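Local coordinates for protein KLLA0C04147p (Kluyveromyces lactis, PDB 5H2D) that binds ergosterol in its oxysterol-binding-protein-related domain and probably transfers sterols between membranes, at residues V277-V282 with F315-V320; Q88-E93 with L188-D193; D39-S44 with P63-E68; L355-R360 with H375-R380. One frame throughout, in Å; residues are numbered along the deposited sequence.

Contact 1. Residues V277-V282 with F315-V320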
# COMPACT_ATOMS: atom_id res chain seq x y z
N VAL A 277 -1.66 -3.34 -18.41
CA VAL A 277 -3.11 -3.32 -18.51
C VAL A 277 -3.52 -2.34 -19.61
O VAL A 277 -2.99 -1.22 -19.68
CB VAL A 277 -3.78 -2.93 -17.18
CG1 VAL A 277 -5.25 -2.61 -17.42
CG2 VAL A 277 -3.63 -4.07 -16.18
N SER A 278 -4.45 -2.76 -20.45
CA SER A 278 -5.00 -1.96 -21.54
C SER A 278 -6.51 -1.86 -21.37
O SER A 278 -7.11 -2.60 -20.59
CB SER A 278 -4.66 -2.59 -22.90
OG SER A 278 -3.26 -2.60 -23.12
N ALA A 279 -7.13 -0.95 -22.11
CA ALA A 279 -8.55 -0.72 -21.94
C ALA A 279 -9.16 -0.32 -23.27
O ALA A 279 -8.45 0.00 -24.23
CB ALA A 279 -8.83 0.36 -20.88
N LYS A 280 -10.49 -0.32 -23.32
CA LYS A 280 -11.20 0.16 -24.49
C LYS A 280 -12.56 0.68 -24.09
O LYS A 280 -13.15 0.24 -23.09
CB LYS A 280 -11.34 -0.95 -25.54
CG LYS A 280 -12.36 -2.00 -25.20
CD LYS A 280 -11.94 -3.36 -25.72
CE LYS A 280 -11.37 -3.25 -27.12
NZ LYS A 280 -12.35 -2.59 -28.04
N LYS A 281 -13.06 1.63 -24.87
CA LYS A 281 -14.42 2.10 -24.69
C LYS A 281 -15.39 1.04 -25.19
O LYS A 281 -15.20 0.45 -26.25
CB LYS A 281 -14.64 3.41 -25.45
CG LYS A 281 -16.00 4.07 -25.19
CD LYS A 281 -15.95 4.91 -23.91
CE LYS A 281 -17.33 5.47 -23.51
NZ LYS A 281 -18.36 4.41 -23.34
N VAL A 282 -16.43 0.80 -24.40
CA VAL A 282 -17.53 -0.06 -24.80
C VAL A 282 -18.60 0.82 -25.42
O VAL A 282 -19.01 1.82 -24.83
CB VAL A 282 -18.08 -0.84 -23.60
CG1 VAL A 282 -19.32 -1.63 -23.99
CG2 VAL A 282 -17.01 -1.79 -23.05
N PHE A 315 -6.31 1.06 -25.84
CA PHE A 315 -5.22 1.96 -25.47
C PHE A 315 -4.55 1.44 -24.20
O PHE A 315 -5.22 0.88 -23.33
CB PHE A 315 -5.72 3.40 -25.26
CG PHE A 315 -6.87 3.52 -24.29
CD1 PHE A 315 -8.17 3.29 -24.72
CD2 PHE A 315 -6.65 3.90 -22.98
CE1 PHE A 315 -9.24 3.41 -23.85
CE2 PHE A 315 -7.72 4.02 -22.10
CZ PHE A 315 -9.01 3.77 -22.53
N ASN A 316 -3.24 1.63 -24.13
CA ASN A 316 -2.48 1.25 -22.94
C ASN A 316 -2.77 2.22 -21.81
O ASN A 316 -2.91 3.43 -22.02
CB ASN A 316 -0.99 1.22 -23.25
CG ASN A 316 -0.63 0.16 -24.26
OD1 ASN A 316 -1.25 -0.90 -24.30
ND2 ASN A 316 0.38 0.44 -25.09
N VAL A 317 -2.86 1.69 -20.59
CA VAL A 317 -3.10 2.50 -19.40
C VAL A 317 -1.98 2.37 -18.39
O VAL A 317 -1.56 3.36 -17.78
CB VAL A 317 -4.46 2.15 -18.75
CG1 VAL A 317 -5.61 2.47 -19.70
CG2 VAL A 317 -4.50 0.70 -18.34
N TRP A 318 -1.46 1.16 -18.19
CA TRP A 318 -0.44 0.92 -17.18
C TRP A 318 0.55 -0.14 -17.64
O TRP A 318 0.16 -1.14 -18.25
CB TRP A 318 -1.09 0.50 -15.85
CG TRP A 318 -0.08 -0.01 -14.87
CD1 TRP A 318 0.73 0.74 -14.06
CD2 TRP A 318 0.27 -1.38 -14.63
NE1 TRP A 318 1.56 -0.08 -13.33
CE2 TRP A 318 1.29 -1.38 -13.66
CE3 TRP A 318 -0.19 -2.59 -15.14
CZ2 TRP A 318 1.86 -2.56 -13.18
CZ3 TRP A 318 0.38 -3.77 -14.66
CH2 TRP A 318 1.39 -3.74 -13.70
N HIS A 319 1.83 0.07 -17.33
CA HIS A 319 2.86 -0.94 -17.55
C HIS A 319 3.81 -0.95 -16.36
O HIS A 319 4.10 0.10 -15.79
CB HIS A 319 3.66 -0.67 -18.84
CG HIS A 319 4.49 -1.83 -19.29
ND1 HIS A 319 5.64 -2.23 -18.63
CD2 HIS A 319 4.34 -2.69 -20.32
CE1 HIS A 319 6.16 -3.27 -19.24
NE2 HIS A 319 5.39 -3.58 -20.27
N VAL A 320 4.29 -2.15 -16.01
CA VAL A 320 5.17 -2.31 -14.86
C VAL A 320 6.49 -1.58 -15.10
O VAL A 320 7.02 -1.56 -16.22
CB VAL A 320 5.39 -3.80 -14.57
CG1 VAL A 320 6.18 -4.45 -15.69
CG2 VAL A 320 6.10 -4.00 -13.23

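Contact 2. Residues Q88-E93 with L188-D193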
# COMPACT_ATOMS: atom_id res chain seq x y z
N GLN A 88 -3.80 11.62 -13.63
CA GLN A 88 -4.45 11.39 -14.91
C GLN A 88 -5.96 11.28 -14.71
O GLN A 88 -6.74 11.92 -15.43
CB GLN A 88 -3.90 10.13 -15.57
CG GLN A 88 -2.46 10.24 -16.03
CD GLN A 88 -2.06 9.05 -16.88
OE1 GLN A 88 -2.12 7.91 -16.43
NE2 GLN A 88 -1.67 9.31 -18.13
N ALA A 89 -6.40 10.49 -13.73
CA ALA A 89 -7.82 10.35 -13.46
C ALA A 89 -8.48 11.71 -13.23
O ALA A 89 -9.55 12.00 -13.77
CB ALA A 89 -8.04 9.44 -12.25
N ALA A 90 -7.83 12.56 -12.42
CA ALA A 90 -8.41 13.86 -12.11
C ALA A 90 -8.61 14.72 -13.35
O ALA A 90 -9.45 15.63 -13.34
CB ALA A 90 -7.53 14.61 -11.10
N SER A 91 -7.86 14.44 -14.42
CA SER A 91 -7.88 15.30 -15.60
C SER A 91 -9.04 15.00 -16.55
O SER A 91 -9.26 15.78 -17.49
CB SER A 91 -6.55 15.17 -16.35
OG SER A 91 -6.49 13.94 -17.05
N PHE A 92 -9.78 13.92 -16.35
CA PHE A 92 -10.82 13.51 -17.28
C PHE A 92 -12.18 14.04 -16.83
O PHE A 92 -12.58 13.86 -15.68
CB PHE A 92 -10.86 11.98 -17.41
CG PHE A 92 -9.55 11.39 -17.87
CD1 PHE A 92 -8.91 11.90 -18.99
CD2 PHE A 92 -8.94 10.35 -17.18
CE1 PHE A 92 -7.70 11.38 -19.42
CE2 PHE A 92 -7.73 9.83 -17.61
CZ PHE A 92 -7.11 10.34 -18.72
N GLU A 93 -12.89 14.71 -17.75
CA GLU A 93 -14.19 15.27 -17.39
C GLU A 93 -15.24 14.18 -17.19
O GLU A 93 -16.18 14.36 -16.42
CB GLU A 93 -14.63 16.27 -18.46
CG GLU A 93 -14.68 15.70 -19.86
CD GLU A 93 -15.95 14.92 -20.12
OE1 GLU A 93 -16.93 15.12 -19.37
OE2 GLU A 93 -15.97 14.09 -21.06
N LEU A 188 -10.66 6.66 -1.61
CA LEU A 188 -9.89 7.41 -2.59
C LEU A 188 -10.73 8.59 -3.05
O LEU A 188 -11.83 8.40 -3.59
CB LEU A 188 -9.49 6.50 -3.76
CG LEU A 188 -8.26 6.95 -4.55
CD1 LEU A 188 -7.61 5.77 -5.26
CD2 LEU A 188 -8.65 8.02 -5.57
N THR A 189 -10.25 9.80 -2.77
CA THR A 189 -10.96 11.03 -3.06
C THR A 189 -10.31 11.70 -4.26
O THR A 189 -9.09 11.87 -4.29
CB THR A 189 -10.94 11.98 -1.86
OG1 THR A 189 -11.59 11.37 -0.74
CG2 THR A 189 -11.67 13.29 -2.20
N ILE A 190 -11.11 12.07 -5.26
CA ILE A 190 -10.62 12.78 -6.43
C ILE A 190 -11.23 14.17 -6.43
O ILE A 190 -12.43 14.32 -6.18
CB ILE A 190 -10.95 12.05 -7.74
CG1 ILE A 190 -10.22 10.71 -7.84
CG2 ILE A 190 -10.60 12.95 -8.94
CD1 ILE A 190 -8.73 10.83 -8.12
N ARG A 191 -10.39 15.18 -6.68
CA ARG A 191 -10.84 16.55 -6.95
C ARG A 191 -10.68 16.81 -8.45
O ARG A 191 -9.58 17.17 -8.90
CB ARG A 191 -10.03 17.56 -6.13
CG ARG A 191 -10.43 17.63 -4.67
CD ARG A 191 -9.47 18.46 -3.83
NE ARG A 191 -8.24 17.74 -3.52
CZ ARG A 191 -8.14 16.81 -2.56
NH1 ARG A 191 -9.19 16.48 -1.83
NH2 ARG A 191 -6.98 16.22 -2.35
N PRO A 192 -11.73 16.65 -9.25
CA PRO A 192 -11.56 16.65 -10.71
C PRO A 192 -11.20 18.03 -11.25
O PRO A 192 -11.60 19.06 -10.71
CB PRO A 192 -12.94 16.21 -11.23
CG PRO A 192 -13.63 15.59 -10.05
CD PRO A 192 -13.12 16.34 -8.86
N ASP A 193 -10.45 18.02 -12.35
CA ASP A 193 -10.09 19.28 -13.00
C ASP A 193 -11.32 20.02 -13.50
O ASP A 193 -11.30 21.25 -13.58
CB ASP A 193 -9.13 19.02 -14.17
CG ASP A 193 -7.74 18.65 -13.72
OD1 ASP A 193 -7.44 18.78 -12.52
OD2 ASP A 193 -6.93 18.24 -14.58

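Contact 3. Residues D39-S44 with P63-E68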
# COMPACT_ATOMS: atom_id res chain seq x y z
N ASP A 39 23.52 -13.47 0.41
CA ASP A 39 23.52 -14.91 0.27
C ASP A 39 22.82 -15.57 1.44
O ASP A 39 23.33 -16.54 2.02
CB ASP A 39 24.95 -15.44 0.16
CG ASP A 39 25.41 -15.55 -1.28
OD1 ASP A 39 25.47 -16.69 -1.79
OD2 ASP A 39 25.70 -14.50 -1.89
N ARG A 40 21.65 -15.06 1.82
CA ARG A 40 20.79 -15.86 2.68
C ARG A 40 20.56 -17.19 1.98
O ARG A 40 20.27 -17.21 0.78
CB ARG A 40 19.46 -15.15 2.94
CG ARG A 40 19.57 -13.86 3.75
CD ARG A 40 18.24 -13.12 3.70
NE ARG A 40 17.84 -12.83 2.32
CZ ARG A 40 16.59 -12.65 1.91
NH1 ARG A 40 15.58 -12.73 2.77
NH2 ARG A 40 16.33 -12.39 0.63
N PRO A 41 20.71 -18.32 2.68
CA PRO A 41 20.52 -19.61 2.01
C PRO A 41 19.09 -19.77 1.53
O PRO A 41 18.14 -19.20 2.08
CB PRO A 41 20.86 -20.63 3.11
CG PRO A 41 20.64 -19.89 4.39
CD PRO A 41 21.03 -18.46 4.10
N SER A 42 18.93 -20.56 0.47
CA SER A 42 17.61 -20.80 -0.11
C SER A 42 16.98 -22.02 0.56
O SER A 42 16.80 -23.09 -0.03
CB SER A 42 17.72 -20.99 -1.62
OG SER A 42 18.74 -21.93 -1.91
N VAL A 43 16.64 -21.85 1.85
CA VAL A 43 15.97 -22.90 2.60
C VAL A 43 14.59 -23.17 2.00
O VAL A 43 13.91 -22.27 1.52
CB VAL A 43 15.84 -22.52 4.09
CG1 VAL A 43 15.29 -23.70 4.89
CG2 VAL A 43 17.18 -22.05 4.65
N SER A 44 14.18 -24.44 2.03
CA SER A 44 12.88 -24.81 1.47
C SER A 44 11.75 -24.27 2.36
O SER A 44 11.77 -24.45 3.58
CB SER A 44 12.80 -26.33 1.33
OG SER A 44 11.56 -26.86 1.75
N PRO A 63 13.18 -18.29 9.45
CA PRO A 63 14.57 -17.94 9.15
C PRO A 63 14.62 -16.67 8.32
O PRO A 63 13.65 -16.26 7.69
CB PRO A 63 15.08 -19.14 8.36
CG PRO A 63 13.85 -19.66 7.68
CD PRO A 63 12.73 -19.46 8.67
N VAL A 64 15.80 -16.03 8.34
CA VAL A 64 15.93 -14.74 7.67
C VAL A 64 15.70 -14.86 6.17
O VAL A 64 15.32 -13.87 5.52
CB VAL A 64 17.30 -14.11 7.97
CG1 VAL A 64 18.41 -14.89 7.29
CG2 VAL A 64 17.31 -12.66 7.54
N SER A 65 15.91 -16.04 5.59
CA SER A 65 15.59 -16.27 4.18
C SER A 65 14.14 -15.95 3.85
O SER A 65 13.82 -15.68 2.69
CB SER A 65 15.91 -17.72 3.81
OG SER A 65 17.29 -17.99 4.00
N PHE A 66 13.24 -15.98 4.84
CA PHE A 66 11.84 -15.69 4.58
C PHE A 66 11.39 -14.43 5.30
O PHE A 66 10.19 -14.25 5.56
CB PHE A 66 10.96 -16.90 4.93
CG PHE A 66 11.19 -18.06 4.01
CD1 PHE A 66 10.85 -17.95 2.67
CD2 PHE A 66 11.79 -19.22 4.46
CE1 PHE A 66 11.10 -18.99 1.78
CE2 PHE A 66 12.03 -20.26 3.58
CZ PHE A 66 11.68 -20.14 2.25
N ASN A 67 12.33 -13.54 5.60
CA ASN A 67 12.06 -12.20 6.09
C ASN A 67 12.49 -11.18 5.04
O ASN A 67 13.39 -11.43 4.24
CB ASN A 67 12.81 -11.91 7.39
CG ASN A 67 12.30 -12.70 8.58
OD1 ASN A 67 13.05 -12.95 9.52
ND2 ASN A 67 11.03 -13.08 8.56
N GLU A 68 11.86 -10.00 5.07
CA GLU A 68 12.24 -8.90 4.20
C GLU A 68 12.45 -7.65 5.05
O GLU A 68 11.65 -7.38 5.94
CB GLU A 68 11.12 -8.65 3.17
CG GLU A 68 11.43 -7.58 2.16
CD GLU A 68 10.27 -7.38 1.20
OE1 GLU A 68 9.47 -6.44 1.40
OE2 GLU A 68 10.16 -8.16 0.24

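Contact 4. Residues L355-R360 with H375-R380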
# COMPACT_ATOMS: atom_id res chain seq x y z
N LEU A 355 14.14 4.50 11.54
CA LEU A 355 14.96 4.42 12.74
C LEU A 355 14.87 3.07 13.43
O LEU A 355 15.52 2.88 14.47
CB LEU A 355 14.56 5.52 13.73
CG LEU A 355 14.59 6.92 13.14
CD1 LEU A 355 14.09 7.97 14.13
CD2 LEU A 355 16.00 7.25 12.66
N ARG A 356 14.07 2.15 12.90
CA ARG A 356 13.88 0.86 13.56
C ARG A 356 15.15 0.02 13.44
O ARG A 356 15.57 -0.29 12.32
CB ARG A 356 12.67 0.14 12.97
CG ARG A 356 12.38 -1.09 13.76
CD ARG A 356 11.15 -1.85 13.32
NE ARG A 356 11.16 -3.11 14.03
CZ ARG A 356 10.11 -3.89 14.22
NH1 ARG A 356 8.91 -3.54 13.77
NH2 ARG A 356 10.27 -5.03 14.89
N PRO A 357 15.79 -0.37 14.55
CA PRO A 357 17.16 -0.88 14.48
C PRO A 357 17.30 -2.32 14.03
O PRO A 357 18.32 -2.67 13.42
CB PRO A 357 17.67 -0.70 15.92
CG PRO A 357 16.45 -0.73 16.77
CD PRO A 357 15.38 -0.05 15.93
N ASP A 358 16.34 -3.19 14.36
CA ASP A 358 16.43 -4.56 13.85
C ASP A 358 16.21 -4.58 12.34
O ASP A 358 16.94 -5.27 11.60
CB ASP A 358 15.44 -5.50 14.56
CG ASP A 358 14.02 -4.97 14.67
OD1 ASP A 358 13.78 -3.76 14.46
OD2 ASP A 358 13.14 -5.79 15.01
N GLN A 359 15.23 -3.83 11.86
CA GLN A 359 15.00 -3.75 10.43
C GLN A 359 16.20 -3.12 9.70
O GLN A 359 16.55 -3.55 8.60
CB GLN A 359 13.72 -2.96 10.16
CG GLN A 359 13.34 -2.93 8.70
CD GLN A 359 12.03 -2.23 8.48
OE1 GLN A 359 11.11 -2.31 9.30
NE2 GLN A 359 11.93 -1.52 7.36
N ARG A 360 16.83 -2.11 10.30
CA ARG A 360 18.01 -1.51 9.68
C ARG A 360 19.15 -2.51 9.58
O ARG A 360 19.82 -2.61 8.55
CB ARG A 360 18.46 -0.28 10.48
CG ARG A 360 19.79 0.34 10.00
CD ARG A 360 19.67 0.96 8.61
NE ARG A 360 18.54 1.88 8.57
CZ ARG A 360 17.80 2.11 7.49
NH1 ARG A 360 18.08 1.51 6.35
NH2 ARG A 360 16.76 2.93 7.57
N HIS A 375 14.64 -9.03 19.43
CA HIS A 375 14.28 -9.57 20.73
C HIS A 375 14.10 -8.44 21.74
O HIS A 375 13.15 -8.45 22.53
CB HIS A 375 15.37 -10.54 21.18
CG HIS A 375 15.00 -11.34 22.38
ND1 HIS A 375 15.15 -10.87 23.67
CD2 HIS A 375 14.48 -12.59 22.50
CE1 HIS A 375 14.74 -11.79 24.52
NE2 HIS A 375 14.34 -12.85 23.84
N ARG A 376 14.97 -7.44 21.69
CA ARG A 376 14.90 -6.33 22.63
C ARG A 376 13.64 -5.50 22.42
O ARG A 376 12.91 -5.22 23.38
CB ARG A 376 16.14 -5.46 22.50
CG ARG A 376 16.15 -4.29 23.47
CD ARG A 376 17.43 -3.47 23.37
NE ARG A 376 17.56 -2.82 22.06
CZ ARG A 376 16.87 -1.74 21.71
NH1 ARG A 376 16.01 -1.19 22.56
NH2 ARG A 376 17.04 -1.22 20.50
N VAL A 377 13.39 -5.07 21.18
CA VAL A 377 12.26 -4.17 21.01
C VAL A 377 10.94 -4.91 21.20
O VAL A 377 9.96 -4.33 21.67
CB VAL A 377 12.31 -3.43 19.65
CG1 VAL A 377 13.60 -2.60 19.56
CG2 VAL A 377 12.22 -4.40 18.51
N GLU A 378 10.91 -6.21 20.87
CA GLU A 378 9.68 -6.96 21.11
C GLU A 378 9.45 -7.20 22.60
O GLU A 378 8.30 -7.17 23.06
CB GLU A 378 9.69 -8.28 20.33
CG GLU A 378 9.45 -8.05 18.83
CD GLU A 378 9.45 -9.33 18.02
OE1 GLU A 378 9.76 -10.40 18.58
OE2 GLU A 378 9.14 -9.27 16.81
N GLU A 379 10.51 -7.44 23.36
CA GLU A 379 10.34 -7.60 24.81
C GLU A 379 9.83 -6.33 25.45
O GLU A 379 8.92 -6.36 26.30
CB GLU A 379 11.66 -8.04 25.45
CG GLU A 379 11.78 -7.73 26.94
CD GLU A 379 12.37 -6.34 27.21
OE1 GLU A 379 13.03 -5.76 26.31
OE2 GLU A 379 12.16 -5.81 28.33
N ARG A 380 10.38 -5.18 25.05
CA ARG A 380 9.93 -3.92 25.64
C ARG A 380 8.47 -3.66 25.32
O ARG A 380 7.71 -3.21 26.19
CB ARG A 380 10.80 -2.76 25.16
CG ARG A 380 10.36 -1.43 25.75
CD ARG A 380 11.54 -0.51 25.98
NE ARG A 380 11.91 0.20 24.76
CZ ARG A 380 11.95 1.52 24.65
NH1 ARG A 380 11.66 2.30 25.69
NH2 ARG A 380 12.31 2.07 23.50
O HOH W 1 8.25 -7.06 15.13

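Contact 1. Residues V277-V282 with F315-V320
Val277 to Ala279 pair antiparallel with Phe315 to Trp318, the two short strand axes coming within 4.6 Å at an angle of 142° between their directions. The register gives the evidence for a classic beta bulge: Val277 is paired with Trp318 but Ser278 with Asn316, which leaves Val317 as the extra residue opposite Val277. The amides of both Val317 and Trp318 donate to Val277 O, although that oxygen's position is less certain than the rest. Trp318 O in turn accepts from Val277 N at 2.9 Å. Two backbone bonds link Ala279 with Phe315, one in each direction.

On one face of the ladder Ser278 OG donates to Asn316 OD1 at 2.9 Å, arriving in the plane of the amide carbonyl. The opposite face is apolar. Phe315 carries its CG between the backbone N and the carbonyl carbon (chi1 53°), and its ring comes over the neighbouring strand, with Ala279 O over one face and CD1 3.3 Å from that oxygen. Ala279 CB makes an off-centre CH-pi contact, 4.2 Å from the centroid of the Phe315 ring. Val317 CG1 lies 4.0 Å from Ala279 CB, and Val277 CG2 meets the indole of Trp318 at CE3, 3.9 Å away.

Strand 265-272 flanks 277-282 on its other side, Phe269 touching Val277 and Ala279. Helix 95-108 covers the apolar face, with Tyr101 against Phe315 and Ile104 against Val317 and Trp318.

Contact 2. Residues Q88-E93 with L188-D193
Asp193 turns its side chain toward the end of helix 84-90, whose last turn packs on the loop leaving strand 178-190 in the oxysterol-binding domain. Its CB stands 3.5 Å from Ala90 O, the carbonyl that its own amide engages. CG of Asp193, anti to the carbonyl carbon (chi1 -73°), lies 3.8 Å from Ser91 CA. At the tip, OD2 lies 3.3 Å from Ser91 CA and 3.6 Å from Ser91 CB. OD1 takes a salt bridge from Lys160 and a hydrogen bond from Gln9. An alanine here would probably leave Lys160 without this charge partner and Gln9 without that acceptor, and open a gap beside Ser91.

Before Asp193, Ile190 supplies the apolar part. Its CG2 touches Ala90 CA and CB, the latter at 4.1 Å, while CD1 approaches Ala89 CB more loosely. Ser91 OG donates to Gln88 O, within its own segment, on a lone pair in the carbonyl plane, and that oxygen also accepts from Ser91 N. The backbone link between the segments is nearly straight: Asp193 N donates to Ala90 O at 2.8 Å with an N-H...O angle of 175°.

Contact 3. Residues D39-S44 with P63-E68
The guanidinium of Arg40 meets Val64 O at its edge and in its plane: NH1 donates to this carbonyl at 3.0 Å, with the oxygen 12° out of the guanidinium plane. Asn67 O also lies at the edge, 2.9 Å from NH1. The ring of Phe66 likewise offers its edge, where Val43 O lies 3.2 Å from CZ, near the ring plane.

The Arg40 chain bends at chi3 (-57°), about the CG-CD bond, and lays its aliphatic part obliquely across Val64, Arg40 CG approaching Val64 CG1 at 3.9 Å. Val64 O thereby receives two donors, Arg40 NH1 and, within its own segment, Asn67 N. Ser65 OG, anti to its own carbonyl carbon (chi1 -61°), donates to Pro41 O; the modelled separation is very short, so its exact length deserves caution. Side-chain grip at Arg40 and hydroxyl grip at Ser65 therefore both use main-chain carbonyls as acceptors, joining two largely irregular segments.

The Phe66 side chain comes to about 4 Å from the bound ergosterol, which places this contact beside the sterol pocket. Helix 45-49 follows Ser44, its N-cap residue, and packs against Val43 and Phe66 through Val48 and Leu45, while Tyr367 of helix 367-390 touches Arg40 and Val64, and Met362 of helix 357-363 touches Val64 and Asn67.

Contact 4. Residues L355-R360 with H375-R380
Val377 touches Pro357 and Asp358 of helix 357-363 and Arg356, the N-cap residue before it. Its CG2, placed between the backbone N and the carbonyl carbon, is 3.9 Å from Asp358 OD2 and 4.2 Å from Arg356 NH2, while CG1 comes to 4.4 Å from Pro357 CG. Pro357 CG also meets Arg376 NH2 at 3.8 Å, the two side chains crossing at about a right angle. These direct contacts are van der Waals ones; the polar link across the interface is a water, which accepts from Arg356 NH2 and donates to Glu378 OE2, at 2.9 Å from each.

The next layer holds these groups in place. Arg356 is extended from CG to NE and grips Asp358 side-on with two nitrogens: NE to OD1 at 2.7 Å, and NH2 to OD2 at 3.0 Å through the syn lone pair. Its NH1 is tied to Glu127 in a salt bridge and to the carbonyl of Asn122, so the guanidinium is anchored at all three nitrogens. A leucine in its place would probably leave Asp358 and Glu127 without this partner and the bridging water without one of its donors. Farther out, Glu373 pairs with Arg376, and Lys374 with Glu378.

The arrangement is a helix start packed against helix 367-390, with a buried arginine-aspartate pair at the junction, in the C-terminal part of the oxysterol-binding domain.

Along the chain the contacts close in the order 3, 2, 1, 4, each complete before the next begins. Contacts 1 and 2 lie on the same side of the chain's centre, their centres 18 Å apart; both join the domain's extended antiparallel strand system, and residues of helix 95-108 touch both. Contacts 3 and 4 form a second pair, 19 Å apart between centres; contact 4 lies on helices 357-363 and 367-390, which also touch side chains of contact 3. About 37 to 43 Å separates the centres of one pair from those of the other. Of contacts 1, 3 and 4, ergosterol comes closest to contact 3, about 4 Å from the Phe66 side chain, so 39-44 with 63-68 borders the pocket.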